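Local structure of RNA-directed RNA polymerase (Infectious pancreatic necrosis virus, 2YI9) at residues G180-K185 / L507-G512; D388-L393 / L482-V487; Y399-E404 / P497-K502. The protein probably catalyses template-directed RNA synthesis from ribonucleoside triphosphates for viral genome replication, existing both free and covalently attached to the genomic RNA. One frame throughout, in Å; residues are numbered along the deposited sequence.

Contact 1 of 3, residues G180-K185 / L507-G512. With K (potassium ion), chain G.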
loop_
_atom_site.group_PDB
_atom_site.type_symbol
_atom_site.label_atom_id
_atom_site.label_comp_id
_atom_site.label_asym_id
_atom_site.label_seq_id
_atom_site.Cartn_x
_atom_site.Cartn_y
_atom_site.Cartn_z
ATOM N N GLY A 180 2.486 -3.835 23.627
ATOM C CA GLY A 180 3.008 -4.962 24.398
ATOM C C GLY A 180 4.471 -4.892 24.779
ATOM O O GLY A 180 4.866 -4.013 25.543
ATOM N N ARG A 181 5.283 -5.838 24.262
ATOM C CA ARG A 181 6.719 -5.927 24.584
ATOM C C ARG A 181 7.519 -4.655 24.241
ATOM O O ARG A 181 8.482 -4.329 24.930
ATOM C CB ARG A 181 7.365 -7.169 23.919
ATOM C CG ARG A 181 7.475 -7.095 22.385
ATOM C CD ARG A 181 8.175 -8.323 21.816
ATOM N NE ARG A 181 8.373 -8.259 20.360
ATOM C CZ ARG A 181 9.382 -7.635 19.752
ATOM N NH1 ARG A 181 10.276 -6.955 20.461
ATOM N NH2 ARG A 181 9.491 -7.668 18.429
ATOM N N ASN A 182 7.126 -3.960 23.162
ATOM C CA ASN A 182 7.839 -2.794 22.668
ATOM C C ASN A 182 6.828 -1.693 22.326
ATOM O O ASN A 182 6.512 -1.504 21.159
ATOM C CB ASN A 182 8.697 -3.207 21.447
ATOM C CG ASN A 182 9.602 -2.115 20.959
ATOM O OD1 ASN A 182 10.258 -1.459 21.751
ATOM N ND2 ASN A 182 9.588 -1.841 19.668
ATOM N N PRO A 183 6.292 -0.963 23.335
ATOM C CA PRO A 183 5.274 0.066 23.031
ATOM C C PRO A 183 5.748 1.133 22.040
ATOM O O PRO A 183 6.925 1.491 22.008
ATOM C CB PRO A 183 4.913 0.651 24.411
ATOM C CG PRO A 183 5.345 -0.391 25.400
ATOM C CD PRO A 183 6.555 -1.049 24.791
ATOM N N ASN A 184 4.816 1.613 21.204
ATOM C CA ASN A 184 5.082 2.633 20.195
ATOM C C ASN A 184 5.655 3.917 20.789
ATOM O O ASN A 184 5.349 4.271 21.916
ATOM C CB ASN A 184 3.805 2.964 19.419
ATOM C CG ASN A 184 3.328 1.825 18.565
ATOM O OD1 ASN A 184 4.021 0.821 18.390
ATOM N ND2 ASN A 184 2.108 1.943 18.052
ATOM N N LYS A 185 6.464 4.620 20.004
ATOM C CA LYS A 185 7.045 5.891 20.405
ATOM C C LYS A 185 6.805 6.907 19.302
ATOM O O LYS A 185 7.037 6.612 18.117
ATOM C CB LYS A 185 8.556 5.753 20.674
ATOM C CG LYS A 185 8.874 4.985 21.936
ATOM C CD LYS A 185 10.381 4.861 22.213
ATOM C CE LYS A 185 10.560 4.132 23.529
ATOM N NZ LYS A 185 11.976 4.033 23.931
ATOM N N LEU A 507 17.595 -1.533 18.604
ATOM C CA LEU A 507 16.966 -0.401 17.895
ATOM C C LEU A 507 15.440 -0.464 17.982
ATOM O O LEU A 507 14.790 0.558 17.788
ATOM C CB LEU A 507 17.436 -0.305 16.428
ATOM C CG LEU A 507 18.953 -0.179 16.214
ATOM C CD1 LEU A 507 19.300 -0.332 14.752
ATOM C CD2 LEU A 507 19.533 1.091 16.854
ATOM N N GLU A 508 14.863 -1.647 18.325
ATOM C CA GLU A 508 13.410 -1.795 18.518
ATOM C C GLU A 508 12.952 -0.893 19.666
ATOM O O GLU A 508 12.040 -0.090 19.486
ATOM C CB GLU A 508 13.020 -3.248 18.840
ATOM C CG GLU A 508 13.016 -4.204 17.658
ATOM C CD GLU A 508 12.353 -5.526 17.996
ATOM O OE1 GLU A 508 12.769 -6.175 18.982
ATOM O OE2 GLU A 508 11.360 -5.875 17.323
ATOM N N GLU A 509 13.606 -1.009 20.830
ATOM C CA GLU A 509 13.286 -0.195 22.005
ATOM C C GLU A 509 13.619 1.283 21.776
ATOM O O GLU A 509 12.870 2.152 22.201
ATOM C CB GLU A 509 13.992 -0.718 23.271
ATOM C CG GLU A 509 13.493 -0.013 24.521
ATOM C CD GLU A 509 14.156 -0.333 25.842
ATOM O OE1 GLU A 509 14.712 -1.446 25.993
ATOM O OE2 GLU A 509 14.035 0.505 26.763
ATOM N N LYS A 510 14.733 1.554 21.110
ATOM C CA LYS A 510 15.160 2.920 20.825
ATOM C C LYS A 510 14.108 3.670 19.980
ATOM O O LYS A 510 13.826 4.834 20.241
ATOM C CB LYS A 510 16.538 2.874 20.122
ATOM C CG LYS A 510 17.158 4.224 19.829
ATOM C CD LYS A 510 18.004 4.741 20.981
ATOM C CE LYS A 510 19.061 5.741 20.543
ATOM N NZ LYS A 510 18.468 7.005 20.029
ATOM N N THR A 511 13.515 2.984 18.988
ATOM C CA THR A 511 12.547 3.584 18.068
ATOM C C THR A 511 11.076 3.369 18.435
ATOM O O THR A 511 10.222 4.061 17.888
ATOM C CB THR A 511 12.806 3.066 16.627
ATOM O OG1 THR A 511 12.547 1.659 16.586
ATOM C CG2 THR A 511 14.233 3.365 16.121
ATOM N N GLY A 512 10.781 2.364 19.265
ATOM C CA GLY A 512 9.406 1.946 19.556
ATOM C C GLY A 512 8.807 1.168 18.379
ATOM O O GLY A 512 7.609 0.897 18.346
HETATM K K K G . 5.894 -1.010 18.619
HETATM O O HOH W 1 6.414 3.356 17.252
HETATM O O HOH W 2 9.070 6.032 16.349
HETATM O O HOH W 3 11.697 2.477 26.520
HETATM O O HOH W 4 14.205 6.087 22.789
#
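A potassium site joins the loop 180-185, which follows helix 164-179, to the C-terminal end of helix 507-511. Asn-182 O, Asn-184 OD1 and Gly-512 O all bind the ion, the last at 2.6 Å from Gly-512 O to potassium; Val-177, Asn-409 and Asn-514 complete six oxygen ligands. Asn-184 keeps its amide nitrogen for Ala-408, so oxygen and nitrogen of this one side chain have separate duties. Gly-512 leaves the helix with positive phi and packs its CA against the loop, 3.5 Å from Pro-183 O. Earlier in the loop, the amide of Asn-182 lies at the Glu-508 carbonyl, where ND2 gives Glu-508 O a weak hydrogen bond of 3.0 Å. Arg-181 reaches the same turn of helix on an extended chain and grips the Glu-508 carboxylate end-on: NH2 meets OE2 at 2.8 Å on its syn side, while NH1 meets OE1 at 3.0 Å from above the carboxylate plane. The guanidinium and carboxylate planes are turned 45° from each other. NH2 has a second carboxylate partner in Glu-404. On the other flank, Lys-185 (chi1 -71°, CG anti to the carbonyl carbon) sends a chain extended beyond CG past Gly-512, which carries its NZ to Glu-509 O at 2.7 Å. One water carries this ammonium on to Glu-509 OE2, another to Lys-510 O. A third joins the backbones, donating to Lys-185 O and Thr-511 O at 2.8 Å each. Carbonyl oxygens at the end of the helix are thus met by a metal ion, an ammonium group and waters; the potassium and ammonium charges probably offset the negative end of the helix dipole while holding the loop against it.

Contact 2 of 3, residues D388-L393 / L482-V487; sequences DNIYIL and LMSTIV. With MG (magnesium ion), chain F.
The turn of the catalytic palm that carries the magnesium ligand Asn-389 rests on helix 476-493 through Ser-484, whose OG lies 3.6 Å from Asp-388 CA. The hydroxyl itself donates to Ala-387 O, so the helix holds the tight link between strands 382-386 and 389-394. The hydroxyl is placed by a chi1 of -71°, with OG anti to the carbonyl carbon of Ser-484. One residue into the strand, Ile-390 points at the helix, and its CG1 packs 3.7 Å from Ser-484 CB. The terminal methyl reaches on to the next turn, with Ile-390 CD1 4.0 Å from Val-487 CG1. In polymerase terms, Ala-Asp-Asn is the motif C sequence of birnaviruses, where motif C precedes motif A in the chain; the helix behind it follows the glycine-rich segment of motif B. Strand and helix run in broadly the same direction, their axes 34° apart and 8.8 Å at closest approach. Asn-389 points away from the helix, and its OD1 binds magnesium at 2.1 Å, while ND2 donates to Tyr-386 O and steadies the amide. Four waters and Asp-402 OD1 complete the octahedral shell. Tyr-391, on the same side of the strand as Asn-389, brings its OH to 2.6 Å from one of these waters, and the same hydroxyl is hydrogen-bonded to Asp-559 O and Leu-561 N.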
loop_
_atom_site.group_PDB
_atom_site.type_symbol
_atom_site.label_atom_id
_atom_site.label_comp_id
_atom_site.label_asym_id
_atom_site.label_seq_id
_atom_site.Cartn_x
_atom_site.Cartn_y
_atom_site.Cartn_z
ATOM N N ASP A 388 7.457 -0.790 4.707
ATOM C CA ASP A 388 7.879 -1.564 5.878
ATOM C C ASP A 388 8.996 -2.597 5.587
ATOM O O ASP A 388 9.219 -3.488 6.406
ATOM C CB ASP A 388 6.659 -2.237 6.545
ATOM C CG ASP A 388 5.909 -3.169 5.618
ATOM O OD1 ASP A 388 5.883 -2.894 4.397
ATOM O OD2 ASP A 388 5.332 -4.168 6.115
ATOM N N ASN A 389 9.685 -2.488 4.430
ATOM C CA ASN A 389 10.792 -3.392 4.072
ATOM C C ASN A 389 12.099 -2.630 4.081
ATOM O O ASN A 389 12.190 -1.522 3.528
ATOM C CB ASN A 389 10.601 -4.013 2.666
ATOM C CG ASN A 389 9.271 -4.686 2.492
ATOM O OD1 ASN A 389 9.088 -5.818 2.884
ATOM N ND2 ASN A 389 8.294 -3.988 1.946
ATOM N N ILE A 390 13.115 -3.238 4.684
ATOM C CA ILE A 390 14.461 -2.679 4.737
ATOM C C ILE A 390 15.396 -3.755 4.189
ATOM O O ILE A 390 15.297 -4.910 4.584
ATOM C CB ILE A 390 14.867 -2.256 6.186
ATOM C CG1 ILE A 390 13.996 -1.101 6.720
ATOM C CG2 ILE A 390 16.393 -1.936 6.287
ATOM C CD1 ILE A 390 14.023 -0.942 8.280
ATOM N N TYR A 391 16.298 -3.370 3.294
ATOM C CA TYR A 391 17.312 -4.275 2.760
ATOM C C TYR A 391 18.665 -3.720 3.130
ATOM O O TYR A 391 18.936 -2.543 2.900
ATOM C CB TYR A 391 17.183 -4.452 1.235
ATOM C CG TYR A 391 15.831 -4.997 0.838
ATOM C CD1 TYR A 391 15.567 -6.362 0.890
ATOM C CD2 TYR A 391 14.792 -4.142 0.476
ATOM C CE1 TYR A 391 14.318 -6.869 0.533
ATOM C CE2 TYR A 391 13.526 -4.636 0.160
ATOM C CZ TYR A 391 13.298 -6.002 0.181
ATOM O OH TYR A 391 12.063 -6.495 -0.157
ATOM N N ILE A 392 19.491 -4.545 3.752
ATOM C CA ILE A 392 20.837 -4.146 4.128
ATOM C C ILE A 392 21.849 -5.106 3.529
ATOM O O ILE A 392 21.721 -6.326 3.668
ATOM C CB ILE A 392 21.011 -4.016 5.677
ATOM C CG1 ILE A 392 20.231 -2.789 6.228
ATOM C CG2 ILE A 392 22.529 -3.961 6.076
ATOM C CD1 ILE A 392 20.110 -2.730 7.776
ATOM N N LEU A 393 22.867 -4.537 2.880
ATOM C CA LEU A 393 24.010 -5.279 2.386
ATOM C C LEU A 393 25.175 -4.859 3.286
ATOM O O LEU A 393 25.568 -3.691 3.273
ATOM C CB LEU A 393 24.316 -4.940 0.911
ATOM C CG LEU A 393 25.285 -5.872 0.153
ATOM C CD1 LEU A 393 25.429 -5.436 -1.292
ATOM C CD2 LEU A 393 26.680 -5.832 0.741
ATOM N N LEU A 482 8.300 5.999 6.419
ATOM C CA LEU A 482 8.835 6.902 7.429
ATOM C C LEU A 482 9.318 6.106 8.667
ATOM O O LEU A 482 10.387 6.392 9.197
ATOM C CB LEU A 482 7.792 7.988 7.808
ATOM C CG LEU A 482 8.134 8.874 9.031
ATOM C CD1 LEU A 482 9.516 9.558 8.857
ATOM C CD2 LEU A 482 7.123 9.943 9.181
ATOM N N MET A 483 8.564 5.097 9.097
ATOM C CA MET A 483 8.989 4.258 10.227
ATOM C C MET A 483 10.271 3.494 9.900
ATOM O O MET A 483 11.179 3.450 10.732
ATOM C CB MET A 483 7.864 3.326 10.684
ATOM C CG MET A 483 6.745 4.098 11.387
ATOM S SD MET A 483 5.543 2.986 12.085
ATOM C CE MET A 483 4.717 2.373 10.598
ATOM N N SER A 484 10.388 2.970 8.669
ATOM C CA SER A 484 11.626 2.286 8.247
ATOM C C SER A 484 12.788 3.281 8.182
ATOM O O SER A 484 13.914 2.926 8.538
ATOM C CB SER A 484 11.433 1.616 6.892
ATOM O OG SER A 484 10.586 0.493 7.028
ATOM N N THR A 485 12.503 4.545 7.766
ATOM C CA THR A 485 13.503 5.616 7.698
ATOM C C THR A 485 14.079 5.877 9.103
ATOM O O THR A 485 15.290 6.051 9.231
ATOM C CB THR A 485 12.886 6.886 7.065
ATOM O OG1 THR A 485 12.611 6.608 5.698
ATOM C CG2 THR A 485 13.802 8.122 7.175
ATOM N N ILE A 486 13.212 5.895 10.140
ATOM C CA ILE A 486 13.633 6.097 11.535
ATOM C C ILE A 486 14.560 4.937 11.980
ATOM O O ILE A 486 15.627 5.189 12.537
ATOM C CB ILE A 486 12.414 6.294 12.484
ATOM C CG1 ILE A 486 11.687 7.627 12.153
ATOM C CG2 ILE A 486 12.838 6.222 13.987
ATOM C CD1 ILE A 486 10.285 7.803 12.817
ATOM N N VAL A 487 14.157 3.690 11.697
ATOM C CA VAL A 487 14.967 2.513 12.037
ATOM C C VAL A 487 16.353 2.600 11.369
ATOM O O VAL A 487 17.364 2.398 12.043
ATOM C CB VAL A 487 14.238 1.180 11.715
ATOM C CG1 VAL A 487 15.156 -0.031 11.958
ATOM C CG2 VAL A 487 12.944 1.059 12.537
HETATM MG MG MG F . 10.013 -7.696 3.203
HETATM O O HOH W 5 10.458 -7.976 1.236
HETATM O O HOH W 6 10.532 -9.671 3.613
HETATM O O HOH W 7 7.848 -8.269 2.915
HETATM O O HOH W 8 12.054 -6.980 3.645
#

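Contact 3 of 3, residues Y399-E404 / P497-K502; sequences YSIDLE and PNPMTK. With MG (magnesium ion), chain F.
Asn-498 opens an Asx turn, nested in a type I beta turn from Asn-498 to Thr-501, that packs against Tyr-399 on the motif A strand of the palm sheet. With CG anti to the backbone N (chi1 -177°), the asparagine brings its amide to the phenol: ND2 donates to Tyr-399 OH at 2.8 Å, a fairly straight bond of 160° lying in the amide plane, while ring and amide planes stand nearly perpendicular. ND2 has Asp-395 OD2 as a further partner, and OD1 accepts from Met-500 N at 3.0 Å, so both ends of the amide are fixed. Pro-499 then lies over one face of the Tyr-399 ring in a CH-pi contact, its CG 3.8 Å from the ring centroid and only 19° off the normal. The same CG reaches Ile-401 CD1 at 4.2 Å, which lets one proline bridge two residues pointing from the same side of the strand. From the other side of that strand Asp-402 OD1 binds magnesium, and Ser-400 OG meets a water of the metal shell that also donates to Ile-401 O. Met-500 folds back at chi2 and chi3, setting its CG 3.7 Å from Tyr-399 CE1 and its SD obliquely beside the ring, a Met-aromatic contact. Thr-501 closes the turn and sits at the N-cap of helix 502-505. Asn-498 O takes two bonds from it, one from the backbone N and one from OG1 at 2.7 Å, the hydroxyl lying in the carbonyl plane.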
loop_
_atom_site.group_PDB
_atom_site.type_symbol
_atom_site.label_atom_id
_atom_site.label_comp_id
_atom_site.label_asym_id
_atom_site.label_seq_id
_atom_site.Cartn_x
_atom_site.Cartn_y
_atom_site.Cartn_z
ATOM N N TYR A 399 20.579 -8.803 3.831
ATOM C CA TYR A 399 19.551 -8.940 4.859
ATOM C C TYR A 399 18.258 -8.342 4.389
ATOM O O TYR A 399 18.235 -7.199 3.939
ATOM C CB TYR A 399 19.964 -8.252 6.178
ATOM C CG TYR A 399 21.258 -8.784 6.743
ATOM C CD1 TYR A 399 21.269 -9.898 7.585
ATOM C CD2 TYR A 399 22.480 -8.185 6.425
ATOM C CE1 TYR A 399 22.466 -10.412 8.086
ATOM C CE2 TYR A 399 23.676 -8.670 6.944
ATOM C CZ TYR A 399 23.664 -9.782 7.778
ATOM O OH TYR A 399 24.850 -10.282 8.259
ATOM N N SER A 400 17.185 -9.106 4.506
ATOM C CA SER A 400 15.853 -8.630 4.205
ATOM C C SER A 400 15.171 -8.508 5.567
ATOM O O SER A 400 15.047 -9.496 6.305
ATOM C CB SER A 400 15.102 -9.600 3.301
ATOM O OG SER A 400 13.795 -9.095 3.094
ATOM N N ILE A 401 14.818 -7.265 5.938
ATOM C CA ILE A 401 14.219 -6.943 7.227
ATOM C C ILE A 401 12.803 -6.436 7.019
ATOM O O ILE A 401 12.548 -5.690 6.072
ATOM C CB ILE A 401 15.122 -5.914 7.975
ATOM C CG1 ILE A 401 16.515 -6.516 8.298
ATOM C CG2 ILE A 401 14.457 -5.319 9.259
ATOM C CD1 ILE A 401 17.640 -5.546 8.116
ATOM N N ASP A 402 11.880 -6.834 7.903
ATOM C CA ASP A 402 10.514 -6.313 7.844
ATOM C C ASP A 402 10.169 -5.720 9.161
ATOM O O ASP A 402 10.528 -6.271 10.199
ATOM C CB ASP A 402 9.482 -7.425 7.538
ATOM C CG ASP A 402 9.564 -8.005 6.146
ATOM O OD1 ASP A 402 9.747 -7.231 5.187
ATOM O OD2 ASP A 402 9.463 -9.233 6.013
ATOM N N LEU A 403 9.398 -4.641 9.146
ATOM C CA LEU A 403 8.816 -4.137 10.394
ATOM C C LEU A 403 7.802 -5.225 10.784
ATOM O O LEU A 403 7.211 -5.868 9.895
ATOM C CB LEU A 403 8.098 -2.793 10.188
ATOM C CG LEU A 403 8.938 -1.650 9.592
ATOM C CD1 LEU A 403 8.154 -0.350 9.592
ATOM C CD2 LEU A 403 10.334 -1.512 10.300
ATOM N N GLU A 404 7.673 -5.506 12.076
ATOM C CA GLU A 404 6.741 -6.547 12.519
ATOM C C GLU A 404 5.356 -5.925 12.550
ATOM O O GLU A 404 5.141 -4.973 13.308
ATOM C CB GLU A 404 7.161 -7.093 13.900
ATOM C CG GLU A 404 6.215 -8.133 14.472
ATOM C CD GLU A 404 6.514 -8.589 15.891
ATOM O OE1 GLU A 404 7.235 -7.870 16.618
ATOM O OE2 GLU A 404 5.954 -9.629 16.304
ATOM N N PRO A 497 25.411 -1.457 13.232
ATOM C CA PRO A 497 25.619 -2.814 13.775
ATOM C C PRO A 497 25.022 -3.860 12.832
ATOM O O PRO A 497 24.015 -3.592 12.135
ATOM C CB PRO A 497 24.853 -2.787 15.102
ATOM C CG PRO A 497 23.787 -1.739 14.894
ATOM C CD PRO A 497 24.510 -0.674 14.109
ATOM N N ASN A 498 25.657 -5.030 12.779
ATOM C CA ASN A 498 25.193 -6.115 11.919
ATOM C C ASN A 498 23.758 -6.536 12.321
ATOM O O ASN A 498 23.509 -6.700 13.515
ATOM C CB ASN A 498 26.172 -7.319 11.988
ATOM C CG ASN A 498 25.760 -8.418 11.052
ATOM O OD1 ASN A 498 24.890 -9.228 11.368
ATOM N ND2 ASN A 498 26.272 -8.391 9.829
ATOM N N PRO A 499 22.826 -6.726 11.354
ATOM C CA PRO A 499 21.445 -7.103 11.711
ATOM C C PRO A 499 21.234 -8.335 12.597
ATOM O O PRO A 499 20.191 -8.423 13.251
ATOM C CB PRO A 499 20.750 -7.230 10.352
ATOM C CG PRO A 499 21.519 -6.298 9.460
ATOM C CD PRO A 499 22.948 -6.503 9.895
ATOM N N MET A 500 22.226 -9.251 12.664
ATOM C CA MET A 500 22.136 -10.472 13.482
ATOM C C MET A 500 22.569 -10.273 14.939
ATOM O O MET A 500 22.544 -11.230 15.707
ATOM C CB MET A 500 22.952 -11.624 12.855
ATOM C CG MET A 500 22.542 -11.974 11.429
ATOM S SD MET A 500 20.748 -12.133 11.164
ATOM C CE MET A 500 20.428 -13.692 12.042
ATOM N N THR A 501 22.973 -9.051 15.319
ATOM C CA THR A 501 23.481 -8.769 16.662
ATOM C C THR A 501 22.431 -8.145 17.564
ATOM O O THR A 501 21.438 -7.589 17.079
ATOM C CB THR A 501 24.745 -7.881 16.583
ATOM O OG1 THR A 501 24.376 -6.585 16.091
ATOM C CG2 THR A 501 25.869 -8.502 15.716
ATOM N N LYS A 502 22.690 -8.186 18.885
ATOM C CA LYS A 502 21.842 -7.579 19.899
ATOM C C LYS A 502 21.800 -6.053 19.721
ATOM O O LYS A 502 20.753 -5.447 19.958
ATOM C CB LYS A 502 22.310 -7.947 21.317
ATOM C CG LYS A 502 21.213 -7.680 22.352
ATOM C CD LYS A 502 21.656 -7.879 23.792
ATOM C CE LYS A 502 20.490 -7.726 24.749
ATOM N NZ LYS A 502 20.116 -6.300 24.951
HETATM MG MG MG F . 10.013 -7.696 3.203
HETATM O O HOH W 8 12.054 -6.980 3.645
HETATM O O HOH W 6 10.532 -9.671 3.613
HETATM O O HOH W 7 7.848 -8.269 2.915
HETATM O O HOH W 5 10.458 -7.976 1.236
#

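How the contacts relate
Segment 180-185 comes first and waits 322 residues for its partner 507-512, so contact 1 closes a long loop that encloses the other two. Inside it the chain makes the neighbouring strands 389-394 and 397-403, then helix 476-493, which returns to the first strand in contact 2, and finally the turn 497-502, which returns to the second in contact 3. Contacts 2 and 3 therefore cross, and they share one magnesium ion with its waters. Arg-181 links contact 1 to the end of segment 399-404 through Glu-404, while Thr-511 packs on Ile-486 and Val-487 of the contact 2 helix. The three contacts tie the palm sheet, helix 476-493 and the potassium-bound loop together.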